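Local coordinates for antifreeze protein (Uncultured bacterium, PDB 6EIO) that probably binds ice crystals through flat surfaces of its beta-helix, acting as a bacterial antifreeze protein, at residues I149-A152 with S153-T157; V194-L197 with E198-F202; A206-E209 with G210-A214. All blocks are in the same frame, centred on the assembly; numbering follows the deposited sequence.

Contact 1. Residues I149-A152 with S153-T157; sequences IQIA and STLTT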
ATOM      1  N   ILE A 149      -6.238  -3.357  -6.695  1.00  5.34           N
ATOM      2  CA  ILE A 149      -5.302  -3.928  -7.658  0.53  5.51           C
ATOM      3  C   ILE A 149      -4.714  -5.201  -7.078  1.00  5.35           C
ATOM      4  O   ILE A 149      -4.095  -5.188  -6.008  1.00  6.46           O
ATOM      5  CB  ILE A 149      -4.192  -2.953  -8.051  0.53  6.20           C
ATOM      6  CG1 ILE A 149      -4.794  -1.692  -8.650  0.53  7.80           C
ATOM      7  CG2 ILE A 149      -3.274  -3.620  -9.067  0.53  6.87           C
ATOM      8  CD1 ILE A 149      -3.800  -0.584  -8.824  0.53 10.50           C
ATOM      9  N   GLN A 150      -4.928  -6.308  -7.793  1.00  5.58           N
ATOM     10  CA  GLN A 150      -4.452  -7.636  -7.417  1.00  5.74           C
ATOM     11  C   GLN A 150      -3.197  -7.935  -8.229  1.00  5.68           C
ATOM     12  O   GLN A 150      -3.215  -7.801  -9.457  1.00  7.27           O
ATOM     13  CB  GLN A 150      -5.492  -8.701  -7.768  1.00  6.36           C
ATOM     14  CG  GLN A 150      -6.838  -8.470  -7.111  1.00  7.02           C
ATOM     15  CD  GLN A 150      -7.921  -9.369  -7.665  1.00  7.22           C
ATOM     16  OE1 GLN A 150      -7.911  -9.715  -8.860  1.00  9.51           O
ATOM     17  NE2 GLN A 150      -8.859  -9.731  -6.832  1.00  7.76           N
ATOM     18  N   ILE A 151      -2.115  -8.335  -7.566  1.00  5.68           N
ATOM     19  CA  ILE A 151      -0.826  -8.499  -8.229  1.00  5.63           C
ATOM     20  C   ILE A 151      -0.267  -9.881  -7.902  1.00  5.90           C
ATOM     21  O   ILE A 151       0.043 -10.174  -6.746  1.00  6.62           O
ATOM     22  CB  ILE A 151       0.157  -7.388  -7.829  1.00  5.77           C
ATOM     23  CG1 ILE A 151      -0.450  -6.016  -8.149  1.00  6.63           C
ATOM     24  CG2 ILE A 151       1.490  -7.577  -8.530  1.00  6.83           C
ATOM     25  CD1 ILE A 151       0.195  -4.887  -7.418  1.00  8.42           C
ATOM     26  N   ALA A 152      -0.102 -10.715  -8.935  1.00  7.17           N
ATOM     27  CA  ALA A 152       0.320 -12.108  -8.748  1.00  7.66           C
ATOM     28  C   ALA A 152       1.787 -12.260  -8.388  1.00  6.40           C
ATOM     29  O   ALA A 152       2.175 -13.310  -7.869  1.00  7.78           O
ATOM     30  CB  ALA A 152       0.078 -12.897 -10.032  1.00 11.39           C
ATOM     31  N   SER A 153       2.570 -11.203  -8.546  0.54  7.08           N
ATOM     32  CA  SER A 153       4.004 -11.251  -8.365  0.54  6.27           C
ATOM     33  C   SER A 153       4.433 -10.040  -7.529  0.54  5.94           C
ATOM     34  O   SER A 153       3.887  -9.799  -6.444  0.54  6.07           O
ATOM     35  CB  SER A 153       4.690 -11.348  -9.732  0.54  8.82           C
ATOM     36  OG  SER A 153       6.065 -11.578  -9.530  0.54  8.33           O
ATOM     37  N   THR A 154       5.416  -9.298  -8.014  1.00  5.48           N
ATOM     38  CA  THR A 154       5.955  -8.135  -7.328  1.00  5.31           C
ATOM     39  C   THR A 154       5.332  -6.835  -7.819  1.00  5.01           C
ATOM     40  O   THR A 154       4.780  -6.745  -8.915  1.00  5.53           O
ATOM     41  CB  THR A 154       7.477  -8.071  -7.507  1.00  5.88           C
ATOM     42  OG1 THR A 154       7.761  -7.932  -8.903  1.00  7.22           O
ATOM     43  CG2 THR A 154       8.180  -9.295  -6.949  1.00  6.45           C
ATOM     44  N   LEU A 155       5.477  -5.820  -6.967  1.00  5.10           N
ATOM     45  CA  LEU A 155       5.105  -4.438  -7.257  1.00  4.94           C
ATOM     46  C   LEU A 155       6.352  -3.581  -7.071  1.00  5.06           C
ATOM     47  O   LEU A 155       6.923  -3.584  -5.978  1.00  5.86           O
ATOM     48  CB  LEU A 155       4.017  -3.981  -6.276  1.00  5.41           C
ATOM     49  CG  LEU A 155       3.663  -2.489  -6.318  1.00  5.69           C
ATOM     50  CD1 LEU A 155       3.132  -2.051  -7.668  1.00  6.20           C
ATOM     51  CD2 LEU A 155       2.647  -2.191  -5.213  1.00  6.34           C
ATOM     52  N   THR A 156       6.764  -2.839  -8.100  1.00  5.24           N
ATOM     53  CA  THR A 156       7.987  -2.058  -8.000  1.00  5.98           C
ATOM     54  C   THR A 156       7.825  -0.712  -8.686  1.00  7.25           C
ATOM     55  O   THR A 156       6.973  -0.508  -9.552  1.00  9.64           O
ATOM     56  CB  THR A 156       9.200  -2.766  -8.597  1.00  8.54           C
ATOM     57  OG1 THR A 156       8.992  -2.951  -9.996  1.00 12.34           O
ATOM     58  CG2 THR A 156       9.448  -4.079  -7.901  1.00 11.69           C
ATOM     59  N   THR A 157       8.699   0.214  -8.279  1.00  6.50           N
ATOM     60  CA  THR A 157       8.837   1.491  -8.959  1.00  6.44           C
ATOM     61  C   THR A 157      10.320   1.801  -9.152  1.00  6.65           C
ATOM     62  O   THR A 157      11.162   1.476  -8.317  1.00  6.63           O
ATOM     63  CB  THR A 157       8.175   2.648  -8.190  1.00  6.68           C
ATOM     64  OG1 THR A 157       8.838   2.812  -6.941  1.00  5.89           O
ATOM     65  CG2 THR A 157       6.700   2.367  -7.936  1.00  8.62           C
TER
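The peptide group joining Thr-154 to Leu-155 presents one flat face to the Ile-151 side chain: methyl CG2 stands over the plane at its oxygen end, 3.4 Å from Thr-154 O. The same methyl lies on the N-H side of the Ala-152 to Ser-153 peptide, somewhat above its plane, with CG2 3.8 Å from Ser-153 N. Two peptide groups of the bend thus close around one branch of an isoleucine. CG2 is placed there because it, and not CG1, is anti to the backbone N of Ile-151 (chi1 -57°). The other branch runs out toward Leu-155, where Ile-151 CD1 comes 4.1 Å from Leu-155 CB and equally near Leu-155 CD1, the two chains crossing at a slant. This is one corner of the right-handed beta-helix of the ice-binding-like family: strand 147-151 ends, Ala-152 to Thr-154 carry the chain round, and strand 155-157 sets off on the next face. No hydrogen bond links the two arms, so within the corner the grip is van der Waals packing on the inside of the bend. Ile-151 and Leu-155 face the interior, where Leu-128 of one neighbouring coil lies against Ile-151, and Trp-176, Val-178 and Phe-184 of the other lie against Leu-155. Polar groups bond to adjacent coils: Thr-154 OG1 is hydrogen-bonded to Ser-127 OG, and the carbonyl Ile-151 O is hydrogen-bonded to Ser-179 OG. On the side of strand 147-151 turned to helix 81-99, Gln-150 NE2 bonds to the carbonyl oxygens of Ala-97 and Arg-100.

Contact 2. Residues V194-L197 with E198-F202; sequences VIAL and ESITF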
ATOM      1  N   VAL A 194      -0.723  -0.875   0.780  1.00  4.41           N
ATOM      2  CA  VAL A 194       0.017  -1.980   0.168  1.00  4.57           C
ATOM      3  C   VAL A 194      -0.020  -3.149   1.150  1.00  4.64           C
ATOM      4  O   VAL A 194       0.465  -3.015   2.275  1.00  5.76           O
ATOM      5  CB  VAL A 194       1.470  -1.566  -0.140  1.00  5.17           C
ATOM      6  CG1 VAL A 194       2.220  -2.735  -0.752  1.00  6.52           C
ATOM      7  CG2 VAL A 194       1.495  -0.352  -1.056  1.00  6.04           C
ATOM      8  N   ILE A 195      -0.606  -4.269   0.736  1.00  4.75           N
ATOM      9  CA  ILE A 195      -0.679  -5.461   1.569  1.00  5.06           C
ATOM     10  C   ILE A 195       0.098  -6.549   0.849  1.00  5.13           C
ATOM     11  O   ILE A 195      -0.378  -7.078  -0.162  1.00  5.64           O
ATOM     12  CB  ILE A 195      -2.108  -5.919   1.863  1.00  6.88           C
ATOM     13  CG1 ILE A 195      -3.034  -4.747   2.187  1.00  8.37           C
ATOM     14  CG2 ILE A 195      -2.059  -6.933   3.001  1.00  9.24           C
ATOM     15  CD1 ILE A 195      -4.464  -5.161   2.441  1.00 14.32           C
ATOM     16  N   ALA A 196       1.297  -6.848   1.341  1.00  5.32           N
ATOM     17  CA  ALA A 196       2.188  -7.801   0.699  1.00  5.27           C
ATOM     18  C   ALA A 196       2.261  -9.084   1.514  1.00  5.25           C
ATOM     19  O   ALA A 196       2.304  -9.057   2.753  1.00  6.11           O
ATOM     20  CB  ALA A 196       3.596  -7.247   0.545  1.00  6.73           C
ATOM     21  N   LEU A 197       2.320 -10.222   0.820  1.00  5.51           N
ATOM     22  CA  LEU A 197       2.496 -11.482   1.527  1.00  5.52           C
ATOM     23  C   LEU A 197       3.855 -11.547   2.206  1.00  5.61           C
ATOM     24  O   LEU A 197       3.977 -12.068   3.327  1.00  6.16           O
ATOM     25  CB  LEU A 197       2.340 -12.643   0.543  1.00  6.72           C
ATOM     26  CG  LEU A 197       2.410 -14.041   1.171  1.00  7.87           C
ATOM     27  CD1 LEU A 197       1.272 -14.246   2.166  1.00 10.22           C
ATOM     28  CD2 LEU A 197       2.371 -15.094   0.096  1.00 11.24           C
ATOM     29  N   GLU A 198       4.888 -11.071   1.508  1.00  5.84           N
ATOM     30  CA  GLU A 198       6.265 -11.212   1.955  1.00  6.11           C
ATOM     31  C   GLU A 198       6.785  -9.874   2.481  1.00  5.72           C
ATOM     32  O   GLU A 198       6.413  -9.489   3.593  1.00  6.50           O
ATOM     33  CB  GLU A 198       7.126 -11.870   0.863  1.00  7.66           C
ATOM     34  CG  GLU A 198       6.679 -13.313   0.574  1.00 12.11           C
ATOM     35  CD  GLU A 198       6.916 -14.305   1.730  1.00 16.76           C
ATOM     36  OE1 GLU A 198       7.589 -13.956   2.733  1.00 19.33           O
ATOM     37  OE2 GLU A 198       6.429 -15.450   1.615  1.00 23.94           O
ATOM     38  N   SER A 199       7.640  -9.185   1.729  1.00  6.10           N
ATOM     39  CA  SER A 199       8.368  -8.031   2.228  1.00  5.77           C
ATOM     40  C   SER A 199       8.045  -6.766   1.432  1.00  5.55           C
ATOM     41  O   SER A 199       7.547  -6.814   0.301  1.00  6.32           O
ATOM     42  CB  SER A 199       9.858  -8.308   2.164  1.00  6.48           C
ATOM     43  OG  SER A 199      10.223  -9.322   3.082  1.00  8.41           O
ATOM     44  N   ILE A 200       8.342  -5.620   2.051  1.00  5.54           N
ATOM     45  CA  ILE A 200       8.185  -4.313   1.413  1.00  5.44           C
ATOM     46  C   ILE A 200       9.433  -3.503   1.718  1.00  5.40           C
ATOM     47  O   ILE A 200       9.816  -3.365   2.886  1.00  6.13           O
ATOM     48  CB  ILE A 200       6.931  -3.563   1.914  1.00  5.57           C
ATOM     49  CG1 ILE A 200       5.664  -4.383   1.694  1.00  5.68           C
ATOM     50  CG2 ILE A 200       6.848  -2.212   1.224  1.00  7.04           C
ATOM     51  CD1 ILE A 200       4.421  -3.804   2.377  1.00  6.37           C
ATOM     52  N   THR A 201      10.052  -2.946   0.674  1.00  5.33           N
ATOM     53  CA  THR A 201      11.234  -2.107   0.823  1.00  5.41           C
ATOM     54  C   THR A 201      10.982  -0.742   0.201  1.00  5.27           C
ATOM     55  O   THR A 201      10.461  -0.650  -0.917  1.00  5.90           O
ATOM     56  CB  THR A 201      12.447  -2.760   0.167  1.00  6.47           C
ATOM     57  OG1 THR A 201      12.728  -3.958   0.889  1.00  7.99           O
ATOM     58  CG2 THR A 201      13.676  -1.841   0.158  1.00  8.61           C
ATOM     59  N   PHE A 202      11.389   0.306   0.929  1.00  5.50           N
ATOM     60  CA  PHE A 202      11.384   1.679   0.437  0.50  5.40           C
ATOM     61  C   PHE A 202      12.832   2.171   0.420  1.00  5.46           C
ATOM     62  O   PHE A 202      13.508   2.171   1.457  1.00  7.06           O
ATOM     63  CB  PHE A 202      10.515   2.614   1.311  0.50  5.29           C
ATOM     64  CG  PHE A 202       8.989   2.498   1.076  0.50  5.22           C
ATOM     65  CD1 PHE A 202       8.242   1.481   1.669  0.50  5.81           C
ATOM     66  CD2 PHE A 202       8.304   3.453   0.308  0.50  5.44           C
ATOM     67  CE1 PHE A 202       6.874   1.393   1.459  0.50  6.57           C
ATOM     68  CE2 PHE A 202       6.932   3.364   0.111  0.50  6.30           C
ATOM     69  CZ  PHE A 202       6.223   2.334   0.686  0.50  7.08           C
TER
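Ser-199, whose carbonyl O lies 4.0 Å from Ala-196 CB, is held by both neighbouring coils: its OG accepts the backbone N-H of Ala-218, and its own N-H goes to Ser-181 OG. The residue stands at a corner of the beta-helix, between strand 193-196 and strand 200-202. Taken end to end, the parts that touch, 194-197 and 198-200, run 150° apart, so the chain nearly doubles back at Leu-197 and Glu-198. Inside the bend the contact is apolar. Ile-200 reaches across with its longer branch: CG1 meets Ala-196 CB at 3.7 Å, and CD1 continues to Val-194 CG1 at 4.0 Å. That branch is extended (chi2 170°), which lets one side chain touch two inward residues of the opposite arm, while the Val-194 methyl CG1, anti to its own backbone N, is the one presented to Ile-200. Ala-196 is small enough for CG1 to pass close by. Ala-212 and Ala-214 of strand 207-214 also lie against Ile-200, and Trp-176 and Val-178 against Val-194. Outside the bend Leu-197 packs on Tyr-94 of helix 81-99. Glu-198 bends at chi2 (-67°), which folds its acid group back beside the preceding peptide rather than straight out, leaving Glu-198 CD 4.0 Å from Leu-197 O.

Contact 3. Residues A206-E209 with G210-A214; sequences ATLE and GRALA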
ATOM      1  N   ALA A 206      11.985   7.848  -0.542  1.00  4.78           N
ATOM      2  CA  ALA A 206      10.627   7.540  -0.960  1.00  4.74           C
ATOM      3  C   ALA A 206       9.642   7.906   0.154  1.00  4.47           C
ATOM      4  O   ALA A 206       9.979   7.903   1.349  1.00  4.89           O
ATOM      5  CB  ALA A 206      10.515   6.063  -1.336  1.00  5.04           C
ATOM      6  N   THR A 207       8.405   8.181  -0.257  1.00  4.45           N
ATOM      7  CA  THR A 207       7.350   8.562   0.651  1.00  4.69           C
ATOM      8  C   THR A 207       6.100   7.734   0.371  1.00  4.45           C
ATOM      9  O   THR A 207       5.900   7.204  -0.732  1.00  4.65           O
ATOM     10  CB  THR A 207       7.031  10.064   0.567  1.00  4.60           C
ATOM     11  OG1 THR A 207       6.402  10.360  -0.679  1.00  5.14           O
ATOM     12  CG2 THR A 207       8.288  10.923   0.698  1.00  5.01           C
ATOM     13  N   LEU A 208       5.241   7.657   1.393  1.00  4.54           N
ATOM     14  CA  LEU A 208       3.977   6.943   1.277  1.00  4.44           C
ATOM     15  C   LEU A 208       2.907   7.719   2.029  1.00  4.38           C
ATOM     16  O   LEU A 208       3.067   8.035   3.214  1.00  5.34           O
ATOM     17  CB  LEU A 208       4.089   5.536   1.876  1.00  4.95           C
ATOM     18  CG  LEU A 208       2.809   4.679   1.835  1.00  4.97           C
ATOM     19  CD1 LEU A 208       2.356   4.377   0.422  1.00  5.60           C
ATOM     20  CD2 LEU A 208       3.036   3.376   2.592  1.00  6.03           C
ATOM     21  N   GLU A 209       1.788   7.985   1.340  1.00  4.46           N
ATOM     22  CA  GLU A 209       0.535   8.412   1.954  1.00  4.16           C
ATOM     23  C   GLU A 209      -0.372   7.185   1.833  1.00  4.26           C
ATOM     24  O   GLU A 209      -0.859   6.875   0.739  1.00  4.88           O
ATOM     25  CB  GLU A 209      -0.098   9.607   1.249  1.00  5.46           C
ATOM     26  CG  GLU A 209      -1.553   9.823   1.790  1.00  5.68           C
ATOM     27  CD  GLU A 209      -2.423  10.816   1.032  1.00  5.83           C
ATOM     28  OE1 GLU A 209      -1.909  11.512   0.131  1.00  6.51           O
ATOM     29  OE2 GLU A 209      -3.628  10.884   1.387  1.00  6.36           O
ATOM     30  N   GLY A 210      -0.524   6.442   2.930  1.00  4.53           N
ATOM     31  CA  GLY A 210      -1.077   5.100   2.822  1.00  4.94           C
ATOM     32  C   GLY A 210      -0.561   4.237   3.960  1.00  4.72           C
ATOM     33  O   GLY A 210      -0.361   4.736   5.072  1.00  5.02           O
ATOM     34  N   ARG A 211      -0.366   2.952   3.663  1.00  4.57           N
ATOM     35  CA  ARG A 211       0.115   1.996   4.655  1.00  4.99           C
ATOM     36  C   ARG A 211       0.974   0.972   3.949  1.00  4.66           C
ATOM     37  O   ARG A 211       0.666   0.557   2.824  1.00  5.68           O
ATOM     38  CB  ARG A 211      -1.026   1.233   5.339  1.00  5.91           C
ATOM     39  CG  ARG A 211      -2.041   2.130   5.992  1.00  5.54           C
ATOM     40  CD  ARG A 211      -3.132   1.299   6.645  1.00  6.04           C
ATOM     41  NE  ARG A 211      -4.160   2.156   7.216  1.00  5.95           N
ATOM     42  CZ  ARG A 211      -5.097   2.759   6.500  1.00  6.25           C
ATOM     43  NH1 ARG A 211      -5.153   2.580   5.174  1.00  5.84           N
ATOM     44  NH2 ARG A 211      -5.998   3.528   7.104  1.00  8.32           N
ATOM     45  N   ALA A 212       2.010   0.513   4.649  1.00  4.59           N
ATOM     46  CA  ALA A 212       2.867  -0.577   4.182  1.00  4.95           C
ATOM     47  C   ALA A 212       2.672  -1.737   5.144  1.00  4.87           C
ATOM     48  O   ALA A 212       3.177  -1.697   6.264  1.00  5.51           O
ATOM     49  CB  ALA A 212       4.320  -0.136   4.137  1.00  5.88           C
ATOM     50  N   LEU A 213       1.924  -2.752   4.698  1.00  4.82           N
ATOM     51  CA  LEU A 213       1.481  -3.855   5.556  1.00  5.29           C
ATOM     52  C   LEU A 213       2.064  -5.154   4.988  1.00  5.29           C
ATOM     53  O   LEU A 213       1.548  -5.690   4.000  1.00  5.93           O
ATOM     54  CB  LEU A 213      -0.050  -3.900   5.610  1.00  5.45           C
ATOM     55  CG  LEU A 213      -0.728  -2.577   5.969  1.00  5.63           C
ATOM     56  CD1 LEU A 213      -2.238  -2.724   5.948  1.00  6.42           C
ATOM     57  CD2 LEU A 213      -0.264  -2.016   7.321  1.00  6.53           C
ATOM     58  N   ALA A 214       3.142  -5.635   5.599  1.00  5.80           N
ATOM     59  CA  ALA A 214       3.798  -6.859   5.183  1.00  6.10           C
ATOM     60  C   ALA A 214       3.389  -7.979   6.135  1.00  6.26           C
ATOM     61  O   ALA A 214       3.532  -7.862   7.353  1.00  7.92           O
ATOM     62  CB  ALA A 214       5.314  -6.683   5.192  1.00  6.78           C
TER
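Leu-208 lays one methyl squarely on a peptide face: CD2 stands directly above Arg-211 C, 3.4 Å away, on the flat group joining Arg-211 to Ala-212. From there it also meets the Ala-212 methyl, with CD2 4.0 Å from Ala-212 CB. CG, carried anti to the backbone N (chi1 179°), hangs over the bend itself, 3.9 Å from Gly-210 N. The backbone angles of Gly-210 themselves call for glycine: a beta carbon would lie 2.5 Å from Glu-209 O and would also be tight against Leu-208 CD1. Replacing Leu-208 with an alanine would probably leave the face of the Arg-211 peptide and the Ala-212 methyl without their cover and open a gap beneath the surrounding phenylalanines. Phe-190 and Phe-226 come from the paired strands 189-191 and 225-227, Phe-202 from strand 200-202 on another face. Glu-209 and Arg-211 leave the backbone away from the Leu-208 packing, their ends bonded on the other side of the chain: Glu-209 OE1 forms a salt bridge with Lys-191 NZ, and Arg-211 bonds through NH1 to Thr-193 OG1 and NH2 to Asn-34 O. Apolar groups on the inner side and charged groups with partners on the outer side, Arg-211 covered by Leu-30 and Leu-228, mark a corner at Glu-209 and Gly-210, where the chain passes from one face to the next, as in the irregular beta-helix of the ice-binding-like family.

All three contacts are corners of one beta-helix, met in series along the chain. Contacts 1 and 2 occupy equivalent bends, each leading into the eight-strand sheet that holds strands 155-157 and 200-202; their centres lie about 10 Å apart without touching. Both are partly buried, with serines at the bend. Contact 3 is the more deeply buried, turns at a glycine between charged residues, and its centre lies about 5 Å from that of the chain. It adjoins contact 2 directly: strands 193-196 and 207-214 pair in parallel, with Val-194 O 2.8 Å from Leu-213 N, a probable hydrogen bond. Hydrophobic packing inside the bend is common to all three.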